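Local coordinates for hypothetical protein PH1566 (Pyrococcus horikoshii, PDB 2E3U) that probably binds RNA through its KH domains, as the archaeal Dim2p, a pre-ribosomal RNA processing factor, at residues A[167-172]-A[183-188]; A[177-182]-A[198-203]. One frame throughout, in Å; residues are numbered along the deposited sequence.

Contact 1 (A[167-172]-A[183-188]); sequences KTVAII and TAIEKL
Ile185 sends its CG1 branch out fully extended, with CG1 anti to its own carbonyl carbon (chi1 -74°) and CD1 continuing straight on (chi2 166°), while Val169 turns CG1 opposite its backbone N (chi1 -166°) to meet it. The helix 183-188 therefore reaches the strand 167-172 through a single methyl, Ile185 CD1. It touches Val169 CG1 at 3.7 Å, and Ile171 CD1 lies 3.9 Å from the same Ile185 CD1. Both pairs approach tip to tip, and the CB atoms of all three residues point toward the opposite segment. Val169 and Ile171 are two apart on the strand, so they sit on the same sheet face and receive the isoleucine end together. The backbones stay well separated, the nearest pair being Val169 CA and Ile185 CA at 8.7 Å, and the side chains do the bridging without any hydrogen bond. Ala170, between them, points to the other face, where it touches Ile121 of strand 118-123. All three contact residues are buried, and Ile185 also packs on Ile154 of helix 149-158, which extends the same apolar layer. The strand is the middle one of a three-stranded antiparallel sheet. This is the hydrophobic core of a type I KH fold, where the helix that follows the third strand of the domain, here 175-189, packs over that central strand.

Contact 2 (A[177-182]-A[198-203]); sequences QIEIAK and YRYLER
The helices 177-182 and 198-203 run nearly antiparallel, at 165°, with their axes 10.7 Å apart and Ile180 CA 7.4 Å from Leu201 CA. Ile180 carries its side of the interface. Its CG2 branch meets Leu201 CD2 at 3.6 Å, the two side chains crossing at a slant rather than meeting end-on. Tyr200 comes in beside this pair with CG anti to its backbone N (chi1 164°), which carries the ring across to the backbone of the first helix. There the ring offers its edge: Ile180 O lies near the ring plane, 3.7 Å from Tyr200 CE2, and the phenol oxygen Tyr200 OH rests 3.7 Å from Ile180 CA. No hydrogen bond joins the two segments, and Tyr200 OH instead has a weak one with Arg204 NH1, just beyond the second helix. Glu179 OE2, which forms a weak, long ion pair with that same Arg204, brings a carboxylate to the margin of the contact. Ile180 and Ala181 also touch Ser158 of helix 149-158. Here the closing helix of a type I KH fold is flanked by an additional C-terminal helix that turns back alongside it as an antiparallel helical hairpin.

Both contacts draw on helix 175-189, and their centres are 11 Å apart. Contact 1 uses the side of this helix that meets the sheet, and contact 2 uses the side that meets helix 194-203, so the helix is a middle layer between the two. The contacts also touch directly. Ile171 CD1 of contact 1 lies 3.7 Å from Lys182 N of contact 2, and Ile171 CG2 is 3.9 Å from Ile178 CG1, both on the sheet side. On the other side, Ala184 CB sits 3.8 Å from Leu201 CD2. The two contacts thus join sheet, helix 175-189 and helix 194-203 in layers, largely through apolar side chains, within the second KH domain, whose family is generally linked to RNA binding.

Contact 1 (A[167-172]-A[183-188])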
loop_
_atom_site.group_PDB
_atom_site.type_symbol
_atom_site.label_atom_id
_atom_site.label_comp_id
_atom_site.label_asym_id
_atom_site.label_seq_id
_atom_site.Cartn_x
_atom_site.Cartn_y
_atom_site.Cartn_z
ATOM N N LYS A 167 7.115 -9.586 3.552
ATOM C CA LYS A 167 6.229 -10.724 3.400
ATOM C C LYS A 167 4.898 -10.380 2.720
ATOM O O LYS A 167 3.993 -11.215 2.664
ATOM C CB LYS A 167 6.004 -11.401 4.773
ATOM C CG LYS A 167 7.274 -12.039 5.366
ATOM C CD LYS A 167 6.986 -12.863 6.616
ATOM C CE LYS A 167 6.569 -14.304 6.264
ATOM N NZ LYS A 167 6.548 -15.196 7.470
ATOM N N THR A 168 4.778 -9.166 2.195
ATOM C CA THR A 168 3.517 -8.731 1.578
ATOM C C THR A 168 3.730 -8.122 0.219
ATOM O O THR A 168 4.832 -7.711 -0.119
ATOM C CB THR A 168 2.769 -7.680 2.416
ATOM O OG1 THR A 168 3.567 -6.490 2.519
ATOM C CG2 THR A 168 2.404 -8.205 3.835
ATOM N N VAL A 169 2.641 -8.065 -0.552
ATOM C CA VAL A 169 2.502 -7.170 -1.686
ATOM C C VAL A 169 1.331 -6.301 -1.308
ATOM O O VAL A 169 0.352 -6.810 -0.780
ATOM C CB VAL A 169 2.127 -7.898 -3.028
ATOM C CG1 VAL A 169 2.339 -6.985 -4.237
ATOM C CG2 VAL A 169 2.940 -9.104 -3.201
ATOM N N ALA A 170 1.412 -4.997 -1.575
ATOM C CA ALA A 170 0.295 -4.085 -1.273
ATOM C C ALA A 170 -0.113 -3.341 -2.551
ATOM O O ALA A 170 0.737 -2.994 -3.349
ATOM C CB ALA A 170 0.659 -3.107 -0.162
ATOM N N ILE A 171 -1.411 -3.119 -2.726
ATOM C CA ILE A 171 -1.972 -2.585 -3.951
ATOM C C ILE A 171 -2.886 -1.419 -3.613
ATOM O O ILE A 171 -3.607 -1.463 -2.619
ATOM C CB ILE A 171 -2.756 -3.657 -4.749
ATOM C CG1 ILE A 171 -1.953 -4.969 -4.826
ATOM C CG2 ILE A 171 -3.093 -3.127 -6.158
ATOM C CD1 ILE A 171 -2.684 -6.175 -5.520
ATOM N N ILE A 172 -2.803 -0.354 -4.413
ATOM C CA ILE A 172 -3.662 0.825 -4.278
ATOM C C ILE A 172 -4.302 1.080 -5.613
ATOM O O ILE A 172 -3.616 1.140 -6.620
ATOM C CB ILE A 172 -2.894 2.111 -3.828
ATOM C CG1 ILE A 172 -2.336 1.947 -2.415
ATOM C CG2 ILE A 172 -3.840 3.300 -3.855
ATOM C CD1 ILE A 172 -1.262 2.994 -2.037
ATOM N N THR A 183 -4.660 -10.312 -9.661
ATOM C CA THR A 183 -4.666 -11.487 -10.566
ATOM C C THR A 183 -3.330 -11.738 -11.302
ATOM O O THR A 183 -2.856 -12.865 -11.305
ATOM C CB THR A 183 -5.814 -11.408 -11.578
ATOM O OG1 THR A 183 -7.042 -11.214 -10.865
ATOM C CG2 THR A 183 -5.925 -12.686 -12.367
ATOM N N ALA A 184 -2.725 -10.691 -11.882
ATOM C CA ALA A 184 -1.406 -10.788 -12.527
ATOM C C ALA A 184 -0.335 -11.265 -11.545
ATOM O O ALA A 184 0.461 -12.140 -11.858
ATOM C CB ALA A 184 -1.013 -9.448 -13.098
ATOM N N ILE A 185 -0.335 -10.670 -10.353
ATOM C CA ILE A 185 0.624 -10.993 -9.278
ATOM C C ILE A 185 0.497 -12.467 -8.837
ATOM O O ILE A 185 1.497 -13.145 -8.678
ATOM C CB ILE A 185 0.418 -10.013 -8.075
ATOM C CG1 ILE A 185 0.965 -8.622 -8.410
ATOM C CG2 ILE A 185 0.967 -10.570 -6.735
ATOM C CD1 ILE A 185 0.482 -7.532 -7.402
ATOM N N GLU A 186 -0.741 -12.931 -8.643
ATOM C CA GLU A 186 -1.047 -14.326 -8.345
ATOM C C GLU A 186 -0.499 -15.293 -9.413
ATOM O O GLU A 186 0.197 -16.243 -9.080
ATOM C CB GLU A 186 -2.565 -14.506 -8.138
ATOM C CG GLU A 186 -3.066 -14.029 -6.748
ATOM C CD GLU A 186 -4.593 -14.066 -6.585
ATOM O OE1 GLU A 186 -5.342 -14.105 -7.601
ATOM O OE2 GLU A 186 -5.053 -14.027 -5.430
ATOM N N LYS A 187 -0.798 -15.037 -10.688
ATOM C CA LYS A 187 -0.173 -15.743 -11.809
ATOM C C LYS A 187 1.363 -15.806 -11.766
ATOM O O LYS A 187 1.952 -16.863 -11.925
ATOM C CB LYS A 187 -0.629 -15.133 -13.136
ATOM C CG LYS A 187 -2.043 -15.488 -13.477
ATOM C CD LYS A 187 -2.582 -14.576 -14.528
ATOM C CE LYS A 187 -4.077 -14.793 -14.648
ATOM N NZ LYS A 187 -4.347 -16.032 -15.452
ATOM N N LEU A 188 1.997 -14.663 -11.561
ATOM C CA LEU A 188 3.455 -14.573 -11.502
ATOM C C LEU A 188 4.016 -15.343 -10.311
ATOM O O LEU A 188 5.059 -15.970 -10.440
ATOM C CB LEU A 188 3.899 -13.119 -11.440
ATOM C CG LEU A 188 3.726 -12.273 -12.694
ATOM C CD1 LEU A 188 3.700 -10.790 -12.295
ATOM C CD2 LEU A 188 4.798 -12.570 -13.754
#

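Contact 2 (A[177-182]-A[198-203])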
loop_
_atom_site.group_PDB
_atom_site.type_symbol
_atom_site.label_atom_id
_atom_site.label_comp_id
_atom_site.label_asym_id
_atom_site.label_seq_id
_atom_site.Cartn_x
_atom_site.Cartn_y
_atom_site.Cartn_z
ATOM N N GLN A 177 -9.008 -2.050 -10.840
ATOM C CA GLN A 177 -7.550 -1.972 -10.942
ATOM C C GLN A 177 -6.838 -2.934 -9.981
ATOM O O GLN A 177 -5.937 -3.650 -10.397
ATOM C CB GLN A 177 -7.078 -0.510 -10.717
ATOM C CG GLN A 177 -7.554 0.485 -11.795
ATOM C CD GLN A 177 -7.278 1.914 -11.445
ATOM O OE1 GLN A 177 -7.116 2.281 -10.266
ATOM N NE2 GLN A 177 -7.225 2.752 -12.455
ATOM N N ILE A 178 -7.233 -2.925 -8.702
ATOM C CA ILE A 178 -6.693 -3.863 -7.700
ATOM C C ILE A 178 -6.857 -5.338 -8.125
ATOM O O ILE A 178 -5.936 -6.148 -8.019
ATOM C CB ILE A 178 -7.350 -3.668 -6.291
ATOM C CG1 ILE A 178 -6.912 -2.336 -5.664
ATOM C CG2 ILE A 178 -6.997 -4.837 -5.352
ATOM C CD1 ILE A 178 -7.583 -2.043 -4.313
ATOM N N GLU A 179 -8.064 -5.673 -8.572
ATOM C CA GLU A 179 -8.413 -7.005 -8.996
ATOM C C GLU A 179 -7.530 -7.483 -10.168
ATOM O O GLU A 179 -7.074 -8.636 -10.183
ATOM C CB GLU A 179 -9.905 -7.006 -9.381
ATOM C CG GLU A 179 -10.626 -8.277 -9.094
ATOM C CD GLU A 179 -10.072 -9.442 -9.870
ATOM O OE1 GLU A 179 -9.896 -10.520 -9.247
ATOM O OE2 GLU A 179 -9.814 -9.280 -11.098
ATOM N N ILE A 180 -7.289 -6.601 -11.144
ATOM C CA ILE A 180 -6.385 -6.877 -12.262
ATOM C C ILE A 180 -4.908 -7.094 -11.829
ATOM O O ILE A 180 -4.262 -8.046 -12.291
ATOM C CB ILE A 180 -6.453 -5.751 -13.327
ATOM C CG1 ILE A 180 -7.834 -5.697 -13.983
ATOM C CG2 ILE A 180 -5.341 -5.934 -14.431
ATOM C CD1 ILE A 180 -8.066 -4.439 -14.780
ATOM N N ALA A 181 -4.368 -6.185 -10.995
ATOM C CA ALA A 181 -2.974 -6.296 -10.493
ATOM C C ALA A 181 -2.877 -7.513 -9.618
ATOM O O ALA A 181 -1.965 -8.308 -9.768
ATOM C CB ALA A 181 -2.515 -5.023 -9.711
ATOM N N LYS A 182 -3.822 -7.674 -8.705
ATOM C CA LYS A 182 -3.884 -8.878 -7.863
ATOM C C LYS A 182 -3.785 -10.176 -8.668
ATOM O O LYS A 182 -2.974 -11.054 -8.348
ATOM C CB LYS A 182 -5.171 -8.896 -6.997
ATOM C CG LYS A 182 -5.066 -9.782 -5.775
ATOM C CD LYS A 182 -6.413 -10.041 -5.079
ATOM C CE LYS A 182 -6.288 -11.247 -4.137
ATOM N NZ LYS A 182 -7.269 -11.233 -3.015
ATOM N N TYR A 198 1.407 -11.063 -19.398
ATOM C CA TYR A 198 1.362 -9.857 -20.213
ATOM C C TYR A 198 0.164 -9.842 -21.190
ATOM O O TYR A 198 -0.443 -8.778 -21.445
ATOM C CB TYR A 198 2.691 -9.652 -20.955
ATOM C CG TYR A 198 3.930 -9.439 -20.086
ATOM C CD1 TYR A 198 5.214 -9.749 -20.573
ATOM C CD2 TYR A 198 3.833 -8.924 -18.796
ATOM C CE1 TYR A 198 6.358 -9.560 -19.793
ATOM C CE2 TYR A 198 4.974 -8.717 -18.007
ATOM C CZ TYR A 198 6.240 -9.032 -18.510
ATOM O OH TYR A 198 7.380 -8.808 -17.707
ATOM N N ARG A 199 -0.167 -11.002 -21.746
ATOM C CA ARG A 199 -1.348 -11.123 -22.585
ATOM C C ARG A 199 -2.642 -10.953 -21.773
ATOM O O ARG A 199 -3.525 -10.230 -22.193
ATOM C CB ARG A 199 -1.325 -12.426 -23.398
ATOM C CG ARG A 199 -0.466 -12.334 -24.687
ATOM C CD ARG A 199 0.000 -13.703 -25.118
ATOM N NE ARG A 199 0.681 -13.805 -26.422
ATOM C CZ ARG A 199 2.001 -13.728 -26.586
ATOM N NH1 ARG A 199 2.786 -13.478 -25.546
ATOM N NH2 ARG A 199 2.543 -13.878 -27.787
ATOM N N TYR A 200 -2.743 -11.597 -20.612
ATOM C CA TYR A 200 -3.821 -11.334 -19.649
ATOM C C TYR A 200 -4.006 -9.846 -19.317
ATOM O O TYR A 200 -5.136 -9.345 -19.296
ATOM C CB TYR A 200 -3.645 -12.145 -18.337
ATOM C CG TYR A 200 -4.511 -11.601 -17.194
ATOM C CD1 TYR A 200 -5.838 -11.992 -17.052
ATOM C CD2 TYR A 200 -3.996 -10.685 -16.282
ATOM C CE1 TYR A 200 -6.640 -11.490 -16.022
ATOM C CE2 TYR A 200 -4.780 -10.152 -15.261
ATOM C CZ TYR A 200 -6.096 -10.553 -15.138
ATOM O OH TYR A 200 -6.876 -10.016 -14.125
ATOM N N LEU A 201 -2.901 -9.147 -19.050
ATOM C CA LEU A 201 -2.948 -7.720 -18.753
ATOM C C LEU A 201 -3.367 -6.870 -19.949
ATOM O O LEU A 201 -4.069 -5.864 -19.769
ATOM C CB LEU A 201 -1.621 -7.211 -18.164
ATOM C CG LEU A 201 -1.256 -7.630 -16.751
ATOM C CD1 LEU A 201 0.244 -7.533 -16.522
ATOM C CD2 LEU A 201 -2.034 -6.847 -15.651
ATOM N N GLU A 202 -2.954 -7.251 -21.156
ATOM C CA GLU A 202 -3.405 -6.539 -22.366
ATOM C C GLU A 202 -4.912 -6.646 -22.510
ATOM O O GLU A 202 -5.582 -5.667 -22.831
ATOM C CB GLU A 202 -2.737 -7.062 -23.646
ATOM C CG GLU A 202 -1.474 -6.305 -24.105
ATOM C CD GLU A 202 -1.735 -4.874 -24.581
ATOM O OE1 GLU A 202 -2.884 -4.573 -25.004
ATOM O OE2 GLU A 202 -0.780 -4.049 -24.540
ATOM N N ARG A 203 -5.437 -7.837 -22.238
ATOM C CA ARG A 203 -6.863 -8.105 -22.347
ATOM C C ARG A 203 -7.693 -7.285 -21.346
ATOM O O ARG A 203 -8.836 -6.909 -21.625
ATOM C CB ARG A 203 -7.152 -9.608 -22.239
ATOM C CG ARG A 203 -7.308 -10.293 -23.591
ATOM C CD ARG A 203 -7.151 -11.848 -23.521
ATOM N NE ARG A 203 -7.662 -12.405 -22.267
ATOM C CZ ARG A 203 -6.977 -13.210 -21.458
ATOM N NH1 ARG A 203 -5.750 -13.590 -21.780
ATOM N NH2 ARG A 203 -7.535 -13.657 -20.333
#